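Long-range contacts in fimbrial subunit type 1 (Actinomyces oris, PDB 3UXF), which forms the major structural subunit of the type 1 fimbriae on the bacterial surface, which serve in cell adhesion: residues Ala237-Val242 and Thr299-Phe304; Asp227-Arg232 and Asn269-Gln274; Asp186-Asp191 and Thr202-Thr207. All coordinates share one frame; numbering follows the deposited sequence.

Interaction 1 of 3, residues Ala237-Val242 and Thr299-Phe304; sequences ALTPVV and TLNAKF
Asn301 and Thr239 meet with their side chains at about a right angle where two antiparallel segments begin to part. With CG beside the backbone N (chi1 -61°), the Asn301 amide reaches across, and its ND2 donates to Thr239 OG1 at 2.9 Å. The hydroxyl sits 31° out of the amide plane. This is the main bond of the amide nitrogen; ND2 makes further weak, bent bonds to Thr239 O and Leu238 O. Thr239 has a left-handed backbone conformation, and its OG1 stands between its own N and carbonyl carbon (chi1 53°), turned toward the amide. A water also bound to OG1 donates to Ala237 O and accepts from Lys303 NZ at 2.7 Å; the lysine gets there by bending at chi2 and chi4, its CG passing Ala237 O on the way. Beside this polar cluster the backbones are tied by Asn301 N to Leu238 O at 2.8 Å. Further on comes the hydrogen-bonded pair Val241 and Thr299, where Val241 CB approaches Thr299 CB to 4.2 Å. Thr299 O additionally receives a CA-H...O contact from Pro240. On the buried side Leu300 CD2 lies 4.0 Å from Pro240 CB; Leu238 and Pro240 there pack onto strands 258-264 and 269-275. Strands 241-245 and 295-302 thus pair antiparallel within one sheet of the middle domain, with a mostly polar outer face that also carries Val241 and an apolar inner one turned to the facing sheet, the layering of a beta sandwich.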
ATOM      1  N   ALA A 237     -20.554  -1.110   6.977  1.00  9.95           N
ATOM      2  CA  ALA A 237     -20.132  -1.621   8.276  1.00 10.39           C
ATOM      3  C   ALA A 237     -18.631  -1.723   8.386  1.00 12.34           C
ATOM      4  O   ALA A 237     -18.091  -2.788   8.706  1.00 13.30           O
ATOM      5  CB  ALA A 237     -20.765  -2.993   8.559  1.00 13.33           C
ATOM      6  N   LEU A 238     -17.971  -0.596   8.162  1.00  9.84           N
ATOM      7  CA  LEU A 238     -16.499  -0.560   8.158  1.00 10.02           C
ATOM      8  C   LEU A 238     -15.890  -0.207   9.521  1.00 13.19           C
ATOM      9  O   LEU A 238     -14.659  -0.333   9.705  1.00 11.30           O
ATOM     10  CB  LEU A 238     -16.053   0.454   7.094  1.00 10.64           C
ATOM     11  CG  LEU A 238     -16.288   0.026   5.645  1.00 10.11           C
ATOM     12  CD1 LEU A 238     -16.118   1.275   4.732  1.00 13.54           C
ATOM     13  CD2 LEU A 238     -15.405  -1.149   5.204  1.00 12.81           C
ATOM     14  N   THR A 239     -16.710   0.265  10.469  1.00 10.95           N
ATOM     15  CA  THR A 239     -16.264   0.753  11.790  1.00 12.17           C
ATOM     16  C   THR A 239     -14.840   1.315  11.817  1.00 11.94           C
ATOM     17  O   THR A 239     -13.987   0.784  12.518  1.00 12.31           O
ATOM     18  CB  THR A 239     -16.417  -0.292  12.910  1.00 15.20           C
ATOM     19  OG1 THR A 239     -15.778  -1.523  12.553  1.00 13.09           O
ATOM     20  CG2 THR A 239     -17.901  -0.581  13.131  1.00 15.27           C
ATOM     21  N   PRO A 240     -14.604   2.390  11.067  1.00 12.02           N
ATOM     22  CA  PRO A 240     -13.236   2.902  10.926  1.00 12.26           C
ATOM     23  C   PRO A 240     -12.646   3.417  12.246  1.00 11.32           C
ATOM     24  O   PRO A 240     -13.393   3.944  13.101  1.00 13.56           O
ATOM     25  CB  PRO A 240     -13.385   4.085   9.970  1.00 13.17           C
ATOM     26  CG  PRO A 240     -14.865   4.413   9.973  1.00 20.07           C
ATOM     27  CD  PRO A 240     -15.591   3.170  10.286  1.00 14.28           C
ATOM     28  N   VAL A 241     -11.311   3.314  12.346  1.00 11.54           N
ATOM     29  CA  VAL A 241     -10.537   3.939  13.401  1.00 10.66           C
ATOM     30  C   VAL A 241      -9.460   4.732  12.675  1.00 11.90           C
ATOM     31  O   VAL A 241      -8.823   4.206  11.755  1.00 12.41           O
ATOM     32  CB  VAL A 241      -9.893   2.905  14.327  1.00 11.81           C
ATOM     33  CG1 VAL A 241      -9.026   3.614  15.350  1.00 12.96           C
ATOM     34  CG2 VAL A 241     -10.978   2.138  15.040  1.00 15.49           C
ATOM     35  N   VAL A 242      -9.299   6.000  13.044  1.00 10.83           N
ATOM     36  CA  VAL A 242      -8.337   6.886  12.397  1.00 10.53           C
ATOM     37  C   VAL A 242      -7.391   7.434  13.449  1.00 11.69           C
ATOM     38  O   VAL A 242      -7.828   7.941  14.473  1.00 12.61           O
ATOM     39  CB  VAL A 242      -9.018   8.074  11.690  1.00 10.25           C
ATOM     40  CG1 VAL A 242      -7.980   8.931  10.951  1.00 12.79           C
ATOM     41  CG2 VAL A 242     -10.085   7.530  10.703  1.00 12.82           C
ATOM     42  N   THR A 299      -7.891   2.413   9.845  1.00  9.67           N
ATOM     43  CA  THR A 299      -8.196   0.976   9.964  1.00  9.77           C
ATOM     44  C   THR A 299      -9.628   0.812   9.494  1.00  9.71           C
ATOM     45  O   THR A 299     -10.507   1.554   9.981  1.00 11.52           O
ATOM     46  CB  THR A 299      -8.066   0.502  11.421  1.00 12.63           C
ATOM     47  OG1 THR A 299      -6.726   0.727  11.874  1.00 15.42           O
ATOM     48  CG2 THR A 299      -8.389  -0.995  11.517  1.00 14.26           C
ATOM     49  N   LEU A 300      -9.828  -0.095   8.533  1.00  8.51           N
ATOM     50  CA  LEU A 300     -11.168  -0.441   8.039  1.00  9.79           C
ATOM     51  C   LEU A 300     -11.423  -1.868   8.425  1.00 11.86           C
ATOM     52  O   LEU A 300     -10.565  -2.740   8.211  1.00 12.50           O
ATOM     53  CB  LEU A 300     -11.263  -0.248   6.526  1.00 10.18           C
ATOM     54  CG  LEU A 300     -11.052   1.197   6.033  1.00 10.79           C
ATOM     55  CD1 LEU A 300     -11.186   1.244   4.480  1.00 14.33           C
ATOM     56  CD2 LEU A 300     -12.016   2.164   6.736  1.00 13.37           C
ATOM     57  N   ASN A 301     -12.602  -2.137   8.985  1.00  9.68           N
ATOM     58  CA  ASN A 301     -12.915  -3.492   9.429  1.00 11.17           C
ATOM     59  C   ASN A 301     -13.899  -4.094   8.438  1.00 11.71           C
ATOM     60  O   ASN A 301     -15.112  -3.822   8.507  1.00 15.01           O
ATOM     61  CB  ASN A 301     -13.485  -3.404  10.834  1.00 13.99           C
ATOM     62  CG  ASN A 301     -12.493  -2.792  11.814  1.00 16.24           C
ATOM     63  OD1 ASN A 301     -11.432  -3.388  12.154  1.00 18.48           O
ATOM     64  ND2 ASN A 301     -12.847  -1.618  12.328  1.00 16.33           N
ATOM     65  N   ALA A 302     -13.387  -4.897   7.507  1.00 10.91           N
ATOM     66  CA  ALA A 302     -14.181  -5.403   6.409  1.00 11.40           C
ATOM     67  C   ALA A 302     -15.008  -6.593   6.861  1.00 13.92           C
ATOM     68  O   ALA A 302     -14.496  -7.523   7.466  1.00 13.10           O
ATOM     69  CB  ALA A 302     -13.282  -5.809   5.262  1.00 13.58           C
ATOM     70  N   LYS A 303     -16.300  -6.552   6.559  1.00 10.01           N
ATOM     71  CA  LYS A 303     -17.213  -7.607   6.964  1.00 11.83           C
ATOM     72  C   LYS A 303     -17.900  -8.155   5.744  1.00 10.56           C
ATOM     73  O   LYS A 303     -18.060  -7.442   4.738  1.00 12.75           O
ATOM     74  CB  LYS A 303     -18.293  -6.986   7.840  1.00 10.54           C
ATOM     75  CG  LYS A 303     -17.798  -6.328   9.132  1.00 16.44           C
ATOM     76  CD  LYS A 303     -17.392  -7.320  10.160  1.00 21.72           C
ATOM     77  CE  LYS A 303     -17.275  -6.666  11.553  1.00 21.05           C
ATOM     78  NZ  LYS A 303     -16.069  -5.777  11.806  1.00 19.52           N
ATOM     79  N   PHE A 304     -18.354  -9.407   5.839  1.00 11.05           N
ATOM     80  CA  PHE A 304     -18.939 -10.115   4.713  1.00 11.68           C
ATOM     81  C   PHE A 304     -20.219 -10.823   5.146  1.00 10.74           C
ATOM     82  O   PHE A 304     -20.382 -11.144   6.306  1.00 13.06           O
ATOM     83  CB  PHE A 304     -17.973 -11.212   4.214  1.00 11.20           C
ATOM     84  CG  PHE A 304     -16.592 -10.671   3.868  1.00 11.54           C
ATOM     85  CD1 PHE A 304     -16.348 -10.128   2.631  1.00 11.99           C
ATOM     86  CD2 PHE A 304     -15.582 -10.745   4.816  1.00 11.60           C
ATOM     87  CE1 PHE A 304     -15.068  -9.604   2.322  1.00 11.35           C
ATOM     88  CE2 PHE A 304     -14.303 -10.237   4.508  1.00 13.15           C
ATOM     89  CZ  PHE A 304     -14.066  -9.674   3.271  1.00 10.26           C
TER
HETATM   90  O   HOH W   1     -17.176  -3.419  11.210  1.00 16.00           O

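Interaction 2 of 3, residues Asp227-Arg232 and Asn269-Gln274; sequences DRLDKR and NWATIQ
An antiparallel strand pair in the second sheet of the middle-domain beta sandwich brings Asp227 opposite Ala271, Arg228 opposite Trp270 and Leu229 opposite Asn269. The outer two pairs are hydrogen-bonded, with Asp227 N reaching Ala271 O at 2.7 Å and Leu229 N reaching Asn269 O at 2.8 Å. Arg228 and Trp270 form the non-hydrogen-bonded pair between them, and their side chains run alongside each other in the same direction. Arg228 CG, anti to the backbone N (chi1 -175°), lies over one face of the Trp270 indole, 4.0 Å from the centroid of the six-membered ring, in a CH-pi contact. Arg228 CB touches Trp270 CZ3 at 3.6 Å. A bend at chi3 then takes the guanidinium away to the carbonyl of Thr339, while Trp330 meets the Trp270 ring. On the other face of the strands Leu229 CD1 packs against Ala271 CB at 3.8 Å, and Asp227 OD2 accepts from Lys187 NZ. After Leu229, Asp230 OD1 accepts Arg232 N in an Asx turn, and Arg232 also grips the carboxylate side-on. The extended Lys231 crosses Asn269, its NZ going on to the carbonyls of Gly265 and Lys266. Asn269 ND2 donates to two waters: one at 2.9 Å that in turn donates to Asp230 O, and a weaker one at 3.0 Å bound to Lys231 O.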
ATOM      1  N   ASP A 227     -10.510   4.431  -0.318  1.00 10.73           N
ATOM      2  CA  ASP A 227     -10.315   3.021  -0.462  1.00 10.81           C
ATOM      3  C   ASP A 227     -11.263   2.498  -1.548  1.00 10.33           C
ATOM      4  O   ASP A 227     -12.486   2.727  -1.510  1.00 12.14           O
ATOM      5  CB  ASP A 227     -10.585   2.300   0.852  1.00 11.26           C
ATOM      6  CG  ASP A 227     -10.159   0.887   0.791  1.00 11.22           C
ATOM      7  OD1 ASP A 227     -10.725   0.099   0.005  1.00 10.54           O
ATOM      8  OD2 ASP A 227      -9.227   0.562   1.529  1.00 12.47           O
ATOM      9  N   ARG A 228     -10.686   1.803  -2.518  1.00  8.97           N
ATOM     10  CA  ARG A 228     -11.476   1.122  -3.537  1.00  9.61           C
ATOM     11  C   ARG A 228     -11.855  -0.251  -3.007  1.00 11.36           C
ATOM     12  O   ARG A 228     -11.011  -1.138  -2.893  1.00 11.63           O
ATOM     13  CB  ARG A 228     -10.723   1.014  -4.855  1.00 11.35           C
ATOM     14  CG  ARG A 228     -11.610   0.402  -5.950  1.00 13.11           C
ATOM     15  CD  ARG A 228     -10.854   0.317  -7.274  1.00 15.06           C
ATOM     16  NE  ARG A 228      -9.881  -0.765  -7.223  1.00 13.59           N
ATOM     17  CZ  ARG A 228      -9.089  -1.080  -8.235  1.00 22.88           C
ATOM     18  NH1 ARG A 228      -9.150  -0.365  -9.362  1.00 26.28           N
ATOM     19  NH2 ARG A 228      -8.233  -2.085  -8.129  1.00 23.33           N
ATOM     20  N   LEU A 229     -13.138  -0.422  -2.701  1.00 10.20           N
ATOM     21  CA  LEU A 229     -13.613  -1.622  -2.003  1.00 11.70           C
ATOM     22  C   LEU A 229     -14.210  -2.623  -2.967  1.00 12.42           C
ATOM     23  O   LEU A 229     -15.066  -2.300  -3.779  1.00 13.19           O
ATOM     24  CB  LEU A 229     -14.750  -1.260  -1.049  1.00 10.64           C
ATOM     25  CG  LEU A 229     -14.395  -0.386   0.158  1.00 13.57           C
ATOM     26  CD1 LEU A 229     -15.624   0.178   0.829  1.00 14.41           C
ATOM     27  CD2 LEU A 229     -13.586  -1.254   1.135  1.00 12.04           C
ATOM     28  N   ASP A 230     -13.776  -3.867  -2.846  1.00 10.30           N
ATOM     29  CA  ASP A 230     -14.443  -4.940  -3.550  1.00 11.54           C
ATOM     30  C   ASP A 230     -15.914  -4.945  -3.125  1.00 11.30           C
ATOM     31  O   ASP A 230     -16.252  -4.740  -1.955  1.00 12.32           O
ATOM     32  CB  ASP A 230     -13.746  -6.236  -3.151  1.00 11.74           C
ATOM     33  CG  ASP A 230     -14.248  -7.443  -3.922  1.00 13.03           C
ATOM     34  OD1 ASP A 230     -15.345  -7.936  -3.596  1.00 15.07           O
ATOM     35  OD2 ASP A 230     -13.530  -7.931  -4.826  1.00 14.52           O
ATOM     36  N   LYS A 231     -16.791  -5.177  -4.094  1.00 10.99           N
ATOM     37  CA  LYS A 231     -18.213  -5.178  -3.777  1.00 13.30           C
ATOM     38  C   LYS A 231     -18.687  -6.273  -2.829  1.00 11.58           C
ATOM     39  O   LYS A 231     -19.793  -6.168  -2.279  1.00 14.06           O
ATOM     40  CB  LYS A 231     -19.035  -5.231  -5.056  1.00 16.10           C
ATOM     41  CG  LYS A 231     -18.908  -3.977  -5.880  1.00 19.65           C
ATOM     42  CD  LYS A 231     -20.175  -3.755  -6.676  1.00 18.65           C
ATOM     43  CE  LYS A 231     -20.138  -2.365  -7.304  1.00 18.56           C
ATOM     44  NZ  LYS A 231     -21.376  -2.044  -8.060  1.00 29.94           N
ATOM     45  N   ARG A 232     -17.868  -7.292  -2.557  1.00 11.25           N
ATOM     46  CA  ARG A 232     -18.222  -8.280  -1.539  1.00 10.81           C
ATOM     47  C   ARG A 232     -18.138  -7.782  -0.080  1.00 10.45           C
ATOM     48  O   ARG A 232     -18.673  -8.421   0.812  1.00 12.10           O
ATOM     49  CB  ARG A 232     -17.384  -9.549  -1.704  1.00 11.38           C
ATOM     50  CG  ARG A 232     -17.660 -10.306  -2.958  1.00 12.24           C
ATOM     51  CD  ARG A 232     -16.590 -11.377  -3.216  1.00 13.18           C
ATOM     52  NE  ARG A 232     -15.348 -10.738  -3.699  1.00 12.16           N
ATOM     53  CZ  ARG A 232     -14.314 -11.403  -4.228  1.00 11.70           C
ATOM     54  NH1 ARG A 232     -14.350 -12.728  -4.336  1.00 14.01           N
ATOM     55  NH2 ARG A 232     -13.202 -10.740  -4.626  1.00 12.86           N
ATOM     56  N   ASN A 269     -17.072  -0.559  -4.830  1.00 12.34           N
ATOM     57  CA  ASN A 269     -17.596   0.544  -4.046  1.00 10.61           C
ATOM     58  C   ASN A 269     -16.445   1.339  -3.482  1.00 11.35           C
ATOM     59  O   ASN A 269     -15.281   1.064  -3.807  1.00 10.36           O
ATOM     60  CB  ASN A 269     -18.495   0.045  -2.926  1.00 12.48           C
ATOM     61  CG  ASN A 269     -19.681  -0.710  -3.466  1.00 16.38           C
ATOM     62  OD1 ASN A 269     -20.262  -0.300  -4.461  1.00 17.96           O
ATOM     63  ND2 ASN A 269     -20.031  -1.831  -2.828  1.00 16.61           N
ATOM     64  N   TRP A 270     -16.788   2.383  -2.732  1.00 11.56           N
ATOM     65  CA  TRP A 270     -15.794   3.402  -2.405  1.00 11.55           C
ATOM     66  C   TRP A 270     -15.980   3.916  -0.989  1.00 10.68           C
ATOM     67  O   TRP A 270     -17.104   4.085  -0.507  1.00 11.87           O
ATOM     68  CB  TRP A 270     -15.907   4.584  -3.375  1.00 11.41           C
ATOM     69  CG  TRP A 270     -15.652   4.205  -4.758  1.00 11.93           C
ATOM     70  CD1 TRP A 270     -16.595   3.860  -5.710  1.00 13.36           C
ATOM     71  CD2 TRP A 270     -14.381   4.120  -5.403  1.00 11.78           C
ATOM     72  NE1 TRP A 270     -15.970   3.573  -6.888  1.00 14.44           N
ATOM     73  CE2 TRP A 270     -14.614   3.722  -6.740  1.00 12.66           C
ATOM     74  CE3 TRP A 270     -13.059   4.348  -4.991  1.00 11.31           C
ATOM     75  CZ2 TRP A 270     -13.586   3.543  -7.670  1.00 13.66           C
ATOM     76  CZ3 TRP A 270     -12.034   4.176  -5.939  1.00 11.04           C
ATOM     77  CH2 TRP A 270     -12.309   3.772  -7.255  1.00 13.49           C
ATOM     78  N   ALA A 271     -14.857   4.123  -0.274  1.00 12.12           N
ATOM     79  CA  ALA A 271     -14.915   4.680   1.070  1.00  9.63           C
ATOM     80  C   ALA A 271     -13.847   5.748   1.144  1.00 13.26           C
ATOM     81  O   ALA A 271     -12.691   5.481   0.831  1.00 16.02           O
ATOM     82  CB  ALA A 271     -14.608   3.609   2.098  1.00 12.83           C
ATOM     83  N   THR A 272     -14.221   6.951   1.559  1.00 11.72           N
ATOM     84  CA  THR A 272     -13.255   8.032   1.716  1.00 11.60           C
ATOM     85  C   THR A 272     -13.244   8.465   3.176  1.00 11.82           C
ATOM     86  O   THR A 272     -14.309   8.728   3.775  1.00 14.22           O
ATOM     87  CB  THR A 272     -13.675   9.254   0.885  1.00 11.10           C
ATOM     88  OG1 THR A 272     -13.703   8.881  -0.498  1.00 13.48           O
ATOM     89  CG2 THR A 272     -12.660  10.392   1.051  1.00 13.68           C
ATOM     90  N   ILE A 273     -12.048   8.546   3.759  1.00 11.75           N
ATOM     91  CA  ILE A 273     -11.883   9.220   5.038  1.00 12.20           C
ATOM     92  C   ILE A 273     -11.418  10.625   4.702  1.00 11.46           C
ATOM     93  O   ILE A 273     -10.361  10.810   4.102  1.00 12.47           O
ATOM     94  CB  ILE A 273     -10.859   8.494   5.952  1.00 11.26           C
ATOM     95  CG1 ILE A 273     -11.378   7.128   6.396  1.00 13.46           C
ATOM     96  CG2 ILE A 273     -10.467   9.374   7.158  1.00 11.95           C
ATOM     97  CD1 ILE A 273     -12.536   7.155   7.331  1.00 11.44           C
ATOM     98  N   GLN A 274     -12.253  11.597   5.027  1.00 10.92           N
ATOM     99  CA  GLN A 274     -11.994  12.992   4.688  1.00 13.93           C
ATOM    100  C   GLN A 274     -11.740  13.759   5.976  1.00 11.81           C
ATOM    101  O   GLN A 274     -12.603  13.817   6.834  1.00 14.54           O
ATOM    102  CB  GLN A 274     -13.222  13.533   3.945  1.00 14.15           C
ATOM    103  CG  GLN A 274     -13.174  15.028   3.554  1.00 15.04           C
ATOM    104  CD  GLN A 274     -14.544  15.460   3.029  1.00 17.87           C
ATOM    105  OE1 GLN A 274     -15.472  15.670   3.812  1.00 20.85           O
ATOM    106  NE2 GLN A 274     -14.693  15.498   1.696  1.00 22.16           N
TER
HETATM  107  O   HOH W   2     -18.155  -2.790  -0.877  1.00 13.13           O
HETATM  108  O   HOH W   3     -21.549  -4.298  -2.193  1.00 24.56           O

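Interaction 3 of 3, residues Asp186-Asp191 and Thr202-Thr207; sequences DKQVTD and TYTITT
Lys187 and Tyr203, diagonal neighbours in a beta hairpin, set a nitrogen above an aromatic ring. The lysine chain is extended, with CG anti to the backbone N (chi1 -179°), and brings Lys187 NZ over the middle of the Tyr203 ring, 3.9 Å from its centroid and 13° off the normal; Lys187 CE comes within 3.4 Å of Tyr203 CD1. NZ is covalently joined to Asn316 CG, an intramolecular isopeptide bond, and with Asp227 as third member the site is consistent with the Lys-Asn-Asp trio of CnaA-type domains. The ring therefore lies beneath an amide nitrogen. Val189, directly opposite Tyr203, points the same way, and Val189 CG2 meets Tyr203 CE1 obliquely at 3.4 Å, while Gln188 O lies at the ring edge. The opposite face of the hairpin carries Asp186, Gln188 and Thr190 against Thr206, Thr204 and Thr202, in three hydrogen-bonded pairs. Waters link these side chains: one donates to Gln188 OE1 at 2.8 Å and accepts from Thr206 OG1 at 2.7 Å, and another joins Thr190 OG1 with Thr204 OG1. Strand 185-190 is outermost in its sheet within the chain, and strand 201-208 pairs on its other side with strand 295-302. The face bearing Lys187, Tyr203 and Ile205 is covered by the facing sheet: strand 344-362 packs on Lys187 and Val189, strand 312-321 on Tyr203, and strand 224-229 on Ile205.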
ATOM      1  N   ASP A 186       0.791   3.267   2.035  1.00 14.49           N
ATOM      2  CA  ASP A 186       0.879   1.828   2.134  1.00 13.36           C
ATOM      3  C   ASP A 186      -0.449   1.267   2.601  1.00 12.54           C
ATOM      4  O   ASP A 186      -1.200   1.967   3.287  1.00 13.40           O
ATOM      5  CB  ASP A 186       1.945   1.449   3.171  1.00 15.65           C
ATOM      6  CG  ASP A 186       3.354   1.840   2.710  1.00 23.75           C
ATOM      7  OD1 ASP A 186       3.938   1.082   1.891  1.00 33.31           O
ATOM      8  OD2 ASP A 186       3.883   2.902   3.150  1.00 30.05           O
ATOM      9  N   LYS A 187      -0.763   0.066   2.131  1.00 12.78           N
ATOM     10  CA  LYS A 187      -1.943  -0.640   2.643  1.00 11.20           C
ATOM     11  C   LYS A 187      -1.531  -2.020   3.084  1.00 13.53           C
ATOM     12  O   LYS A 187      -0.737  -2.673   2.403  1.00 16.03           O
ATOM     13  CB  LYS A 187      -3.035  -0.758   1.563  1.00 11.10           C
ATOM     14  CG  LYS A 187      -4.279  -1.474   2.108  1.00  9.82           C
ATOM     15  CD  LYS A 187      -5.470  -1.344   1.070  1.00 10.18           C
ATOM     16  CE  LYS A 187      -6.606  -2.218   1.571  1.00 11.55           C
ATOM     17  NZ  LYS A 187      -7.924  -1.867   0.957  1.00  9.74           N
ATOM     18  N   GLN A 188      -2.058  -2.453   4.226  1.00 10.91           N
ATOM     19  CA  GLN A 188      -1.828  -3.808   4.708  1.00 11.32           C
ATOM     20  C   GLN A 188      -3.151  -4.482   4.942  1.00 11.88           C
ATOM     21  O   GLN A 188      -4.200  -3.831   5.132  1.00 10.38           O
ATOM     22  CB  GLN A 188      -1.138  -3.757   6.067  1.00 12.12           C
ATOM     23  CG  GLN A 188       0.248  -3.091   5.990  1.00 15.55           C
ATOM     24  CD  GLN A 188       0.789  -2.768   7.353  1.00 19.97           C
ATOM     25  OE1 GLN A 188       0.525  -1.701   7.905  1.00 23.83           O
ATOM     26  NE2 GLN A 188       1.550  -3.708   7.933  1.00 26.35           N
ATOM     27  N   VAL A 189      -3.106  -5.802   4.977  1.00 10.47           N
ATOM     28  CA  VAL A 189      -4.296  -6.571   5.325  1.00 10.17           C
ATOM     29  C   VAL A 189      -3.928  -7.544   6.429  1.00 12.64           C
ATOM     30  O   VAL A 189      -2.820  -8.104   6.445  1.00 12.69           O
ATOM     31  CB  VAL A 189      -4.874  -7.324   4.105  1.00  8.96           C
ATOM     32  CG1 VAL A 189      -3.870  -8.331   3.548  1.00 14.27           C
ATOM     33  CG2 VAL A 189      -6.166  -8.064   4.464  1.00  9.69           C
ATOM     34  N   THR A 190      -4.842  -7.737   7.383  1.00 10.18           N
ATOM     35  CA  THR A 190      -4.649  -8.758   8.390  1.00 10.72           C
ATOM     36  C   THR A 190      -5.760  -9.772   8.205  1.00 10.86           C
ATOM     37  O   THR A 190      -6.917  -9.454   8.462  1.00 11.28           O
ATOM     38  CB  THR A 190      -4.748  -8.161   9.811  1.00 11.68           C
ATOM     39  OG1 THR A 190      -3.761  -7.123   9.958  1.00 13.82           O
ATOM     40  CG2 THR A 190      -4.486  -9.240  10.857  1.00 13.45           C
ATOM     41  N   ASP A 191      -5.410 -10.953   7.701  1.00  9.40           N
ATOM     42  CA  ASP A 191      -6.392 -12.014   7.526  1.00  9.97           C
ATOM     43  C   ASP A 191      -5.923 -13.309   8.120  1.00 10.24           C
ATOM     44  O   ASP A 191      -6.553 -14.330   7.931  1.00  9.45           O
ATOM     45  CB  ASP A 191      -6.715 -12.190   6.040  1.00  9.37           C
ATOM     46  CG  ASP A 191      -5.471 -12.382   5.188  1.00 11.65           C
ATOM     47  OD1 ASP A 191      -4.469 -12.809   5.762  1.00 10.79           O
ATOM     48  OD2 ASP A 191      -5.481 -12.058   3.982  1.00 10.51           O
ATOM     49  N   THR A 202      -9.158  -7.222   8.416  1.00 10.75           N
ATOM     50  CA  THR A 202      -8.855  -5.847   8.786  1.00 12.05           C
ATOM     51  C   THR A 202      -7.892  -5.222   7.774  1.00 11.18           C
ATOM     52  O   THR A 202      -6.879  -5.839   7.425  1.00 12.60           O
ATOM     53  CB  THR A 202      -8.149  -5.768  10.145  1.00 12.91           C
ATOM     54  OG1 THR A 202      -8.914  -6.462  11.156  1.00 16.60           O
ATOM     55  CG2 THR A 202      -7.981  -4.314  10.573  1.00 11.86           C
ATOM     56  N   TYR A 203      -8.215  -4.025   7.302  1.00  9.70           N
ATOM     57  CA  TYR A 203      -7.295  -3.290   6.437  1.00  9.80           C
ATOM     58  C   TYR A 203      -6.701  -2.095   7.163  1.00 11.12           C
ATOM     59  O   TYR A 203      -7.389  -1.425   7.947  1.00 10.49           O
ATOM     60  CB  TYR A 203      -8.038  -2.778   5.205  1.00  9.24           C
ATOM     61  CG  TYR A 203      -8.467  -3.875   4.245  1.00 10.19           C
ATOM     62  CD1 TYR A 203      -7.542  -4.727   3.668  1.00 10.50           C
ATOM     63  CD2 TYR A 203      -9.801  -4.031   3.896  1.00 13.64           C
ATOM     64  CE1 TYR A 203      -7.899  -5.696   2.773  1.00  9.47           C
ATOM     65  CE2 TYR A 203     -10.187  -5.010   2.975  1.00 13.76           C
ATOM     66  CZ  TYR A 203      -9.246  -5.846   2.428  1.00 12.70           C
ATOM     67  OH  TYR A 203      -9.624  -6.824   1.523  1.00 13.34           O
ATOM     68  N   THR A 204      -5.404  -1.845   6.948  1.00  8.70           N
ATOM     69  CA  THR A 204      -4.738  -0.736   7.614  1.00  9.62           C
ATOM     70  C   THR A 204      -4.055   0.072   6.550  1.00 10.47           C
ATOM     71  O   THR A 204      -3.236  -0.457   5.791  1.00 12.92           O
ATOM     72  CB  THR A 204      -3.699  -1.218   8.647  1.00 11.22           C
ATOM     73  OG1 THR A 204      -4.298  -2.157   9.557  1.00 12.18           O
ATOM     74  CG2 THR A 204      -3.092  -0.006   9.412  1.00 13.00           C
ATOM     75  N   ILE A 205      -4.434   1.347   6.432  1.00  8.72           N
ATOM     76  CA  ILE A 205      -3.886   2.217   5.397  1.00 10.86           C
ATOM     77  C   ILE A 205      -3.052   3.304   6.073  1.00 11.68           C
ATOM     78  O   ILE A 205      -3.508   3.961   6.987  1.00 10.61           O
ATOM     79  CB  ILE A 205      -5.007   2.899   4.592  1.00 10.58           C
ATOM     80  CG1 ILE A 205      -5.930   1.846   3.991  1.00 12.24           C
ATOM     81  CG2 ILE A 205      -4.408   3.829   3.532  1.00 12.08           C
ATOM     82  CD1 ILE A 205      -7.266   2.432   3.628  1.00 13.66           C
ATOM     83  N   THR A 206      -1.793   3.470   5.658  1.00 10.15           N
ATOM     84  CA  THR A 206      -0.920   4.401   6.332  1.00 11.25           C
ATOM     85  C   THR A 206      -0.356   5.359   5.313  1.00 10.99           C
ATOM     86  O   THR A 206       0.256   4.925   4.331  1.00 13.83           O
ATOM     87  CB  THR A 206       0.232   3.640   7.059  1.00 12.17           C
ATOM     88  OG1 THR A 206      -0.333   2.626   7.903  1.00 12.38           O
ATOM     89  CG2 THR A 206       1.032   4.577   7.951  1.00 16.03           C
ATOM     90  N   THR A 207      -0.588   6.645   5.534  1.00 10.51           N
ATOM     91  CA  THR A 207      -0.265   7.658   4.502  1.00 12.48           C
ATOM     92  C   THR A 207       0.568   8.800   5.071  1.00 14.32           C
ATOM     93  O   THR A 207       0.236   9.380   6.122  1.00 14.18           O
ATOM     94  CB  THR A 207      -1.551   8.251   3.893  1.00 13.76           C
ATOM     95  OG1 THR A 207      -2.433   8.664   4.939  1.00 12.26           O
ATOM     96  CG2 THR A 207      -2.258   7.219   3.070  1.00 13.85           C
TER
HETATM   97  O   HOH W   4       3.131   4.792   4.693  1.00 22.98           O
HETATM   98  O   HOH W   5      -0.545   0.343   6.390  1.00 14.24           O
HETATM   99  O   HOH W   6      -4.356  -4.652   8.482  1.00 15.15           O

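Overall arrangement
From the N terminus, interaction 3 comes first, closing a short hairpin with ten residues between its segments, and is complete before the others open. Interactions 1 and 2 then cross: 227-232 is followed by 237-242, then 269-274 and finally 299-304, so the chain goes back and forth between the two sheets. Interactions 1 and 3 belong to one sheet, where strands 201-208 and 295-302 are neighbours and Tyr203 N probably bonds to Leu300 O. Interaction 2 belongs to the facing sheet. Lys187 of interaction 3 meets Asp227 of interaction 2 across the sandwich. Leu238 meets Ala271 between the layers, and the Phe304 ring packs on the Arg232 backbone where the segments end.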